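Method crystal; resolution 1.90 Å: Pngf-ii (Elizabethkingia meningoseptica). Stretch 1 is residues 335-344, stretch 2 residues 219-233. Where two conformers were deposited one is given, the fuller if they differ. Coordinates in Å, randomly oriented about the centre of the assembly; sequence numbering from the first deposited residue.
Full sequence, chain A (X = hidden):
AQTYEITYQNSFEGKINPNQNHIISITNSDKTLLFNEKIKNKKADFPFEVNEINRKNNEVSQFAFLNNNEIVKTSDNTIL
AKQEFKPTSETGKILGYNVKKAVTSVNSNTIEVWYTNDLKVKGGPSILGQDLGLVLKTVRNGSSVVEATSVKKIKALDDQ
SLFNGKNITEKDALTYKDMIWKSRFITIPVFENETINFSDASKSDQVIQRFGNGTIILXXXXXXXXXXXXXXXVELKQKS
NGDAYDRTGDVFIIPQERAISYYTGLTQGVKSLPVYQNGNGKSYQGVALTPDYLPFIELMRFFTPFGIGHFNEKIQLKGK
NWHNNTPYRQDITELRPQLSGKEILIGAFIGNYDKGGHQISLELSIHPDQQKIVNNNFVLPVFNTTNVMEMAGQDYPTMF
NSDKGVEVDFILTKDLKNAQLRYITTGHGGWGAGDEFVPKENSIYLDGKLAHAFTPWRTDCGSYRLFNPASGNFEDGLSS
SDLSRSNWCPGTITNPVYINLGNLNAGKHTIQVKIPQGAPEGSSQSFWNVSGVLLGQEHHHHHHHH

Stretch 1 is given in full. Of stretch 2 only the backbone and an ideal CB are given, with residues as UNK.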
# COMPACT_ATOMS: atom_id res chain seq x y z
N LEU A 335 -0.31 6.80 11.38
CA LEU A 335 -0.19 5.86 12.51
C LEU A 335 1.24 5.36 12.74
O LEU A 335 1.48 4.50 13.60
CB LEU A 335 -1.15 4.67 12.32
CG LEU A 335 -2.63 5.05 12.20
CD1 LEU A 335 -3.49 3.83 11.88
CD2 LEU A 335 -3.09 5.73 13.48
N ARG A 336 2.17 5.92 11.97
CA ARG A 336 3.59 5.61 12.10
C ARG A 336 4.09 5.56 13.57
O ARG A 336 4.73 4.60 13.95
CB ARG A 336 4.42 6.59 11.26
CG ARG A 336 5.92 6.27 11.24
CD ARG A 336 6.77 7.40 10.68
NE ARG A 336 6.69 8.56 11.56
CZ ARG A 336 7.31 8.65 12.74
NH1 ARG A 336 8.12 7.68 13.18
NH2 ARG A 336 7.13 9.73 13.47
N PRO A 337 3.74 6.56 14.40
CA PRO A 337 4.21 6.54 15.80
C PRO A 337 3.74 5.33 16.61
O PRO A 337 4.43 4.93 17.53
CB PRO A 337 3.65 7.83 16.39
CG PRO A 337 3.47 8.73 15.20
CD PRO A 337 3.01 7.80 14.10
N GLN A 338 2.59 4.75 16.26
CA GLN A 338 2.08 3.59 16.95
C GLN A 338 2.68 2.30 16.37
O GLN A 338 2.69 1.29 17.05
CB GLN A 338 0.54 3.58 16.85
CG GLN A 338 -0.20 2.48 17.59
CD GLN A 338 -0.09 2.59 19.11
OE1 GLN A 338 0.10 1.58 19.81
NE2 GLN A 338 -0.21 3.79 19.62
N LEU A 339 3.18 2.34 15.14
CA LEU A 339 3.71 1.13 14.46
C LEU A 339 5.22 0.98 14.51
O LEU A 339 5.72 -0.14 14.57
CB LEU A 339 3.29 1.14 12.99
CG LEU A 339 1.80 1.07 12.69
CD1 LEU A 339 1.56 1.52 11.25
CD2 LEU A 339 1.27 -0.33 12.91
N SER A 340 5.94 2.09 14.47
CA SER A 340 7.39 2.08 14.24
C SER A 340 8.12 1.26 15.31
O SER A 340 7.91 1.46 16.51
CB SER A 340 7.94 3.51 14.22
OG SER A 340 9.29 3.51 13.83
N GLY A 341 8.94 0.32 14.85
CA GLY A 341 9.89 -0.39 15.71
C GLY A 341 9.25 -1.26 16.78
O GLY A 341 9.86 -1.49 17.82
N LYS A 342 8.03 -1.71 16.56
CA LYS A 342 7.30 -2.49 17.55
C LYS A 342 6.98 -3.86 17.00
O LYS A 342 6.77 -4.03 15.79
CB LYS A 342 5.97 -1.85 17.89
CG LYS A 342 6.05 -0.55 18.64
CD LYS A 342 4.76 -0.31 19.38
CE LYS A 342 4.92 0.80 20.40
NZ LYS A 342 4.57 2.11 19.81
N GLU A 343 6.88 -4.81 17.91
CA GLU A 343 6.21 -6.06 17.61
C GLU A 343 4.73 -5.82 17.91
O GLU A 343 4.34 -5.59 19.07
CB GLU A 343 6.79 -7.22 18.43
CG GLU A 343 6.15 -8.56 18.08
CD GLU A 343 6.89 -9.75 18.71
OE1 GLU A 343 7.38 -9.62 19.85
OE2 GLU A 343 6.97 -10.80 18.04
N ILE A 344 3.91 -5.82 16.88
CA ILE A 344 2.49 -5.44 17.03
C ILE A 344 1.60 -6.65 16.92
O ILE A 344 1.96 -7.61 16.22
CB ILE A 344 2.08 -4.41 15.97
CG1 ILE A 344 2.08 -5.02 14.55
CG2 ILE A 344 2.99 -3.20 16.05
CD1 ILE A 344 1.68 -4.07 13.43
N UNK A 219 -2.15 -12.07 14.50
CA UNK A 219 -0.78 -12.53 14.69
C UNK A 219 0.10 -11.41 15.19
O UNK A 219 -0.30 -10.23 15.21
CB UNK A 219 -0.22 -13.10 13.39
N UNK A 220 1.30 -11.79 15.62
CA UNK A 220 2.32 -10.82 16.00
C UNK A 220 3.22 -10.61 14.80
O UNK A 220 3.64 -11.58 14.14
CB UNK A 220 3.12 -11.28 17.22
N UNK A 221 3.50 -9.35 14.47
CA UNK A 221 4.43 -9.03 13.40
C UNK A 221 5.42 -7.96 13.84
O UNK A 221 5.06 -7.01 14.54
CB UNK A 221 3.67 -8.57 12.15
N UNK A 222 6.68 -8.12 13.44
CA UNK A 222 7.70 -7.16 13.81
C UNK A 222 7.81 -6.05 12.75
O UNK A 222 7.99 -6.32 11.59
CB UNK A 222 9.05 -7.87 13.99
N UNK A 223 7.63 -4.81 13.18
CA UNK A 223 7.72 -3.65 12.31
C UNK A 223 9.04 -2.96 12.55
O UNK A 223 9.36 -2.63 13.70
CB UNK A 223 6.55 -2.69 12.54
N UNK A 224 9.82 -2.73 11.47
CA UNK A 224 11.10 -2.04 11.66
C UNK A 224 10.89 -0.61 12.09
O UNK A 224 9.75 -0.10 12.06
CB UNK A 224 11.93 -2.08 10.38
N UNK A 225 11.98 0.04 12.50
CA UNK A 225 11.92 1.47 12.74
C UNK A 225 11.54 2.13 11.42
O UNK A 225 12.10 1.82 10.38
CB UNK A 225 13.25 2.01 13.28
N UNK A 226 10.56 3.03 11.47
CA UNK A 226 10.23 3.77 10.28
C UNK A 226 10.35 5.28 10.59
O UNK A 226 9.67 5.82 11.46
CB UNK A 226 8.83 3.41 9.79
N UNK A 227 11.27 5.92 9.88
CA UNK A 227 11.61 7.33 10.12
C UNK A 227 10.49 8.26 9.66
O UNK A 227 9.76 7.95 8.72
CB UNK A 227 12.91 7.69 9.40
N UNK A 228 10.36 9.41 10.33
CA UNK A 228 9.49 10.47 9.86
C UNK A 228 9.81 10.76 8.40
O UNK A 228 10.96 10.96 8.03
CB UNK A 228 9.64 11.73 10.72
N UNK A 229 8.78 10.78 7.57
CA UNK A 229 8.92 11.05 6.14
C UNK A 229 8.49 9.85 5.30
O UNK A 229 7.99 10.01 4.18
CB UNK A 229 10.37 11.43 5.81
N UNK A 230 8.69 8.66 5.84
CA UNK A 230 8.31 7.45 5.11
C UNK A 230 6.78 7.32 5.07
O UNK A 230 6.08 7.77 5.99
CB UNK A 230 8.94 6.21 5.76
N UNK A 231 6.24 6.68 4.04
CA UNK A 231 4.82 6.45 4.00
C UNK A 231 4.52 4.98 4.23
O UNK A 231 5.40 4.09 4.04
CB UNK A 231 4.24 6.92 2.67
N UNK A 232 3.30 4.73 4.69
CA UNK A 232 2.87 3.39 5.09
C UNK A 232 1.46 3.12 4.57
O UNK A 232 0.55 3.95 4.74
CB UNK A 232 2.92 3.24 6.61
N UNK A 233 1.29 1.95 3.96
CA UNK A 233 0.02 1.55 3.41
C UNK A 233 -0.29 0.12 3.88
O UNK A 233 0.62 -0.68 4.17
CB UNK A 233 0.03 1.65 1.88

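Position 219 has nothing of stretch 1 within 5.5 Å of its ideal CB, so many side chains would serve; it is Lys 219, whose end leads away and is bonded elsewhere in the structure.

At position 220 the ideal CB lies 4.0 Å from Glu 343 OE2. A basic residue would suit this carboxylate, though a polar one could also sit here. It is Lys 220, with NZ 4.5 Å from Glu 343 OE2, too far for a salt bridge but favourably placed.

Position 221 pairs in antiparallel register with Ile 344. Its N donates to Ile 344 O and its O accepts from Ile 344 N, both at 2.9 Å, and its CB shares a sheet face with the Ile 344 side chain. A beta-branched or other apolar residue fits. Val 221 sets CG2 3.3 Å from Ile 344 CG1, a tight apolar contact.

Position 222 faces the other way, on the side of Glu 343, in a non-hydrogen-bonded pair. A long or polar side chain could reach back over stretch 1. Lys 222 does so: its CD comes 3.6 Å from Lys 342 O, and NZ donates a hydrogen bond to the backbone O of position 223 at 2.9 Å.

Position 223 points toward stretch 1, its ideal CB only 3.4 Å from Leu 339 O, while its N donates to Lys 342 O at 2.9 Å. With Leu 339 and Ile 344 nearby, an aliphatic residue is the natural choice. Ile 223 brings CG1 3.7 Å from Ile 344 CD1 and CG2 4.4 Å from Leu 339 CB.

Position 224 points away, and its O accepts from Gly 341 N (2.9 Å). At phi -67° many residues would do, proline included, since its ring holds phi near there. It is Pro 224. Position 225 also points away, and many residues would do. Glu 225 puts its carboxylate within reach of position 227.

At position 226 the backbone is held at both ends: N donates to Ser 340 OG (2.7 Å) and O accepts from Arg 336 NH1 (3.0 Å). The CB lies 4.3 Å from Arg 336 CG, so an apolar chain could pack on the arginine's methylenes. Ile 226 places CG1 3.1 Å from Arg 336 CG.

Position 227 points away, leaving the choice wide; Lys 227 salt-bridges Glu 225, NZ to OE1 2.6 Å. Position 228, beside Arg 336 NH2, would suit an acidic or amide group; its backbone CA lies over one guanidinium face, and Gln 228 brings OE1 to 3.9 Å from Arg 336 NH2, near but not hydrogen-bonded.

Position 229, at phi 117°, calls for glycine: Gly 229. Positions 230 and 231 have nothing of stretch 1 within 5.5 Å of their ideal CB, so many residues would do; they are Asn 230 and Thr 231. Position 232 points toward Leu 339 and Arg 336, inviting an aliphatic chain; Ile 232 CD1 lies 3.6 Å from Arg 336 CB. Position 233 is out of reach of stretch 1, which sets no demand on it; it is Phe 233.

Stretch 2 (219-233) KKVKIPEIKQGNTIF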
# COMPACT_ATOMS: atom_id res chain seq x y z
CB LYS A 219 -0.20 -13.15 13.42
CG LYS A 219 -0.03 -12.21 12.26
CD LYS A 219 0.98 -12.71 11.21
CE LYS A 219 0.74 -14.13 10.76
NZ LYS A 219 1.69 -14.54 9.69
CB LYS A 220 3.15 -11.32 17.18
CG LYS A 220 2.42 -11.38 18.51
CD LYS A 220 3.37 -11.60 19.69
CE LYS A 220 4.21 -12.86 19.52
NZ LYS A 220 4.67 -13.45 20.81
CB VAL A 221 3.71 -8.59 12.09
CG1 VAL A 221 2.72 -9.64 11.64
CG2 VAL A 221 2.99 -7.27 12.25
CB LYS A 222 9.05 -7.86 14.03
CG LYS A 222 10.17 -6.88 14.42
CD LYS A 222 9.76 -5.93 15.55
CE LYS A 222 10.93 -5.14 16.12
NZ LYS A 222 11.40 -4.09 15.16
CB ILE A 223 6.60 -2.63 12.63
CG1 ILE A 223 5.24 -3.33 12.63
CG2 ILE A 223 6.64 -1.45 11.66
CD1 ILE A 223 4.87 -3.94 11.30
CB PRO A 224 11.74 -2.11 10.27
CG PRO A 224 10.59 -2.16 9.35
CD PRO A 224 9.59 -3.05 10.05
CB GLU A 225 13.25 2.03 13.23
CG GLU A 225 13.20 3.53 13.47
CD GLU A 225 14.55 4.12 13.88
OE1 GLU A 225 14.65 5.37 13.98
OE2 GLU A 225 15.50 3.34 14.08
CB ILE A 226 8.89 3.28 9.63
CG1 ILE A 226 7.78 4.27 9.76
CG2 ILE A 226 8.40 1.96 10.19
CD1 ILE A 226 7.68 5.15 8.56
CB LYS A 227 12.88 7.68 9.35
CG LYS A 227 14.13 6.89 9.74
CD LYS A 227 15.03 7.70 10.68
CE LYS A 227 16.37 7.02 10.93
NZ LYS A 227 16.38 6.36 12.26
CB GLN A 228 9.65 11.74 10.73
CG GLN A 228 9.07 13.04 10.14
CD GLN A 228 7.54 13.05 9.96
OE1 GLN A 228 6.81 12.45 10.74
NE2 GLN A 228 7.07 13.73 8.90
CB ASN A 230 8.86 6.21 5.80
CG ASN A 230 10.35 5.99 5.62
OD1 ASN A 230 10.85 5.01 6.15
ND2 ASN A 230 11.06 6.85 4.91
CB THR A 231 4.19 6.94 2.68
OG1 THR A 231 4.84 6.33 1.56
CG2 THR A 231 4.29 8.43 2.57
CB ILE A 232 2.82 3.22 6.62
CG1 ILE A 232 4.05 3.78 7.32
CG2 ILE A 232 2.68 1.74 6.95
CD1 ILE A 232 3.86 3.97 8.81
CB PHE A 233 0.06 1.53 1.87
CG PHE A 233 0.09 2.88 1.23
CD1 PHE A 233 1.23 3.63 1.23
CD2 PHE A 233 -1.04 3.37 0.55
CE1 PHE A 233 1.26 4.88 0.62
CE2 PHE A 233 -1.02 4.62 -0.06
CZ PHE A 233 0.13 5.38 -0.01
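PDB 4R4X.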